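Local coordinates for polysaccharide Lyase Family 6 (Bacteroides cellulosilyticus, PDB 6QPS), which cleaves alginate as a mannuronic acid-specific, calcium-binding lyase of polysaccharide lyase family 6, at residues G320-P325 and L336-R341. Residues are numbered along the deposited sequence; the frame is centred on the assembly and turned at random.
Sequences GVYERP and LTSYHR
Glu323 and Arg341 run alongside each other in a salt bridge, their carboxylate and guanidinium planes 21° apart. The grip is side-on and bidentate: Arg341 NE reaches Glu323 OE1 at 2.8 Å, and Arg341 NH2 reaches Glu323 OE2 at 2.8 Å. Both oxygens are met on their syn side by donors tilted from the carboxylate plane, yet lie in the guanidinium plane, and both N-H...O bonds are nearly straight (174° or more). A bend in the arginine chain at chi3 (-70°) turns its NE edge to the acid, while NH1 bonds to the carbonyl of Met367. Replacing Arg341 by an alanine would remove both donors and is likely to leave the Glu323 carboxylate freer to turn, its ion pair to Lys366 being long and weak. Backbone bonds tie the two arms beside this bridge: Tyr339 O accepts from both Val321 N and Tyr322 N, and Arg341 N donates to Tyr322 O at 3.0 Å. Together they close the neck of a long loop between strands 313-318 and 345-353 of the parallel beta-helix, with the Tyr339 side chain about 9 Å from the bound calcium ion. Next to these bonds, Ser338 CB lies at the edge of the Tyr322 ring, 3.6 Å from Tyr322 CE2. His340 presents CD2 edge-on to Glu323 O (3.3 Å), and the Pro325 side chain runs roughly perpendicular to that of His340, its CD 3.9 Å from His340 CD2.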
ATOM      1  N   GLY A 320      21.243   6.147   8.208  1.00 10.25           N
ATOM      2  CA  GLY A 320      20.543   5.767   9.419  1.00 12.37           C
ATOM      3  C   GLY A 320      21.089   6.444  10.654  1.00 11.27           C
ATOM      4  O   GLY A 320      22.198   6.981  10.636  1.00 12.65           O
ATOM      5  N   VAL A 321      20.302   6.420  11.724  1.00 11.61           N
ATOM      6  CA  VAL A 321      20.720   6.896  13.027  1.00 12.21           C
ATOM      7  C   VAL A 321      21.253   5.756  13.870  1.00 12.99           C
ATOM      8  O   VAL A 321      22.202   5.951  14.636  1.00 14.13           O
ATOM      9  CB  VAL A 321      19.545   7.617  13.731  1.00 13.01           C
ATOM     10  CG1 VAL A 321      19.933   8.070  15.128  1.00 14.49           C
ATOM     11  CG2 VAL A 321      19.043   8.801  12.885  1.00 14.78           C
ATOM     12  N   TYR A 322      20.632   4.575  13.774  1.00 12.04           N
ATOM     13  CA  TYR A 322      21.014   3.428  14.588  1.00 13.19           C
ATOM     14  C   TYR A 322      21.255   2.211  13.711  1.00 11.55           C
ATOM     15  O   TYR A 322      20.811   2.135  12.566  1.00 11.07           O
ATOM     16  CB  TYR A 322      19.931   3.071  15.634  1.00 15.25           C
ATOM     17  CG  TYR A 322      19.627   4.205  16.567  1.00 15.14           C
ATOM     18  CD1 TYR A 322      20.534   4.579  17.537  1.00 15.18           C
ATOM     19  CD2 TYR A 322      18.436   4.925  16.468  1.00 16.25           C
ATOM     20  CE1 TYR A 322      20.277   5.629  18.382  1.00 15.99           C
ATOM     21  CE2 TYR A 322      18.167   5.978  17.315  1.00 18.31           C
ATOM     22  CZ  TYR A 322      19.093   6.327  18.262  1.00 17.26           C
ATOM     23  OH  TYR A 322      18.842   7.380  19.122  1.00 20.63           O
ATOM     24  N   GLU A 323      21.975   1.244  14.281  1.00 13.16           N
ATOM     25  CA  GLU A 323      22.044  -0.065  13.658  1.00 11.40           C
ATOM     26  C   GLU A 323      20.728  -0.814  13.880  1.00 11.86           C
ATOM     27  O   GLU A 323      19.947  -0.486  14.768  1.00 12.68           O
ATOM     28  CB  GLU A 323      23.179  -0.896  14.266  1.00 13.74           C
ATOM     29  CG  GLU A 323      24.540  -0.203  14.367  1.00 16.45           C
ATOM     30  CD  GLU A 323      25.248  -0.055  13.023  1.00 16.41           C
ATOM     31  OE1 GLU A 323      24.716  -0.476  11.977  1.00 16.46           O
ATOM     32  OE2 GLU A 323      26.365   0.496  13.030  1.00 19.95           O
ATOM     33  N   ARG A 324      20.505  -1.852  13.084  1.00 12.77           N
ATOM     34  CA  ARG A 324      19.404  -2.764  13.364  1.00 10.10           C
ATOM     35  C   ARG A 324      19.538  -3.291  14.793  1.00 13.88           C
ATOM     36  O   ARG A 324      20.622  -3.748  15.178  1.00 14.05           O
ATOM     37  CB  ARG A 324      19.456  -3.929  12.387  1.00 11.74           C
ATOM     38  CG  ARG A 324      18.583  -5.100  12.734  1.00 11.28           C
ATOM     39  CD  ARG A 324      18.551  -6.112  11.566  1.00 11.82           C
ATOM     40  NE  ARG A 324      17.878  -7.340  11.941  1.00 13.80           N
ATOM     41  CZ  ARG A 324      17.904  -8.456  11.223  1.00 15.05           C
ATOM     42  NH1 ARG A 324      18.592  -8.478  10.091  1.00 13.77           N
ATOM     43  NH2 ARG A 324      17.253  -9.531  11.658  1.00 16.02           N
ATOM     44  N   PRO A 325      18.472  -3.274  15.594  1.00 12.79           N
ATOM     45  CA  PRO A 325      18.588  -3.709  16.991  1.00 14.83           C
ATOM     46  C   PRO A 325      18.790  -5.208  17.109  1.00 15.66           C
ATOM     47  O   PRO A 325      18.406  -5.987  16.228  1.00 14.83           O
ATOM     48  CB  PRO A 325      17.244  -3.297  17.610  1.00 16.26           C
ATOM     49  CG  PRO A 325      16.279  -3.312  16.416  1.00 13.76           C
ATOM     50  CD  PRO A 325      17.121  -2.782  15.259  1.00 12.96           C
ATOM     51  N   LEU A 336      12.684   2.379  18.007  1.00 14.17           N
ATOM     52  CA  LEU A 336      12.246   1.784  16.753  1.00 12.10           C
ATOM     53  C   LEU A 336      11.604   2.796  15.808  1.00 11.46           C
ATOM     54  O   LEU A 336      11.505   2.532  14.614  1.00 11.19           O
ATOM     55  CB  LEU A 336      11.288   0.635  17.072  1.00 11.87           C
ATOM     56  CG  LEU A 336      11.929  -0.546  17.809  1.00 14.28           C
ATOM     57  CD1 LEU A 336      10.857  -1.583  18.154  1.00 15.93           C
ATOM     58  CD2 LEU A 336      13.053  -1.146  16.986  1.00 17.11           C
ATOM     59  N   THR A 337      11.168   3.948  16.322  1.00 13.03           N
ATOM     60  CA  THR A 337      10.601   5.002  15.494  1.00 13.54           C
ATOM     61  C   THR A 337      11.647   5.821  14.748  1.00 13.11           C
ATOM     62  O   THR A 337      11.264   6.677  13.944  1.00 13.85           O
ATOM     63  CB  THR A 337       9.814   5.964  16.389  1.00 15.61           C
ATOM     64  OG1 THR A 337      10.653   6.397  17.470  1.00 15.28           O
ATOM     65  CG2 THR A 337       8.604   5.280  16.998  1.00 17.11           C
ATOM     66  N   SER A 338      12.945   5.584  14.988  1.00 12.53           N
ATOM     67  CA  SER A 338      14.022   6.311  14.318  1.00 11.95           C
ATOM     68  C   SER A 338      14.293   5.712  12.942  1.00 10.22           C
ATOM     69  O   SER A 338      13.365   5.212  12.288  1.00 11.69           O
ATOM     70  CB  SER A 338      15.257   6.349  15.240  1.00 13.12           C
ATOM     71  OG  SER A 338      16.258   7.175  14.679  1.00 14.86           O
ATOM     72  N   TYR A 339      15.533   5.841  12.454  1.00 10.72           N
ATOM     73  CA  TYR A 339      15.944   5.376  11.134  1.00 10.53           C
ATOM     74  C   TYR A 339      17.126   4.433  11.301  1.00 12.16           C
ATOM     75  O   TYR A 339      18.059   4.733  12.054  1.00 11.23           O
ATOM     76  CB  TYR A 339      16.370   6.568  10.234  1.00 11.53           C
ATOM     77  CG  TYR A 339      15.234   7.537   9.958  1.00 12.41           C
ATOM     78  CD1 TYR A 339      14.961   8.591  10.818  1.00 13.99           C
ATOM     79  CD2 TYR A 339      14.424   7.378   8.840  1.00 11.52           C
ATOM     80  CE1 TYR A 339      13.902   9.462  10.576  1.00 15.63           C
ATOM     81  CE2 TYR A 339      13.358   8.231   8.598  1.00 13.53           C
ATOM     82  CZ  TYR A 339      13.121   9.280   9.461  1.00 16.29           C
ATOM     83  OH  TYR A 339      12.068  10.144   9.229  1.00 17.30           O
ATOM     84  N   HIS A 340      17.086   3.301  10.596  1.00 10.76           N
ATOM     85  CA  HIS A 340      18.075   2.243  10.752  1.00 10.27           C
ATOM     86  C   HIS A 340      18.895   2.074   9.480  1.00 10.45           C
ATOM     87  O   HIS A 340      18.385   2.218   8.358  1.00 10.02           O
ATOM     88  CB  HIS A 340      17.391   0.958  11.220  1.00 11.23           C
ATOM     89  CG  HIS A 340      16.714   1.122  12.542  1.00 11.71           C
ATOM     90  ND1 HIS A 340      15.464   1.694  12.668  1.00 11.72           N
ATOM     91  CD2 HIS A 340      17.142   0.859  13.799  1.00 11.59           C
ATOM     92  CE1 HIS A 340      15.133   1.727  13.946  1.00 12.05           C
ATOM     93  NE2 HIS A 340      16.141   1.244  14.657  1.00 11.33           N
ATOM     94  N   ARG A 341      20.187   1.776   9.678  1.00  9.11           N
ATOM     95  CA  ARG A 341      21.147   1.729   8.577  1.00  8.30           C
ATOM     96  C   ARG A 341      20.655   0.908   7.381  1.00  8.44           C
ATOM     97  O   ARG A 341      20.110  -0.198   7.522  1.00  9.90           O
ATOM     98  CB  ARG A 341      22.481   1.149   9.069  1.00 10.15           C
ATOM     99  CG  ARG A 341      23.613   1.302   8.062  1.00 10.54           C
ATOM    100  CD  ARG A 341      24.821   0.402   8.388  1.00 13.05           C
ATOM    101  NE  ARG A 341      25.578   0.773   9.573  1.00 12.84           N
ATOM    102  CZ  ARG A 341      26.646   1.579   9.589  1.00 12.86           C
ATOM    103  NH1 ARG A 341      27.076   2.159   8.480  1.00 13.72           N
ATOM    104  NH2 ARG A 341      27.283   1.801  10.721  1.00 14.83           N
TER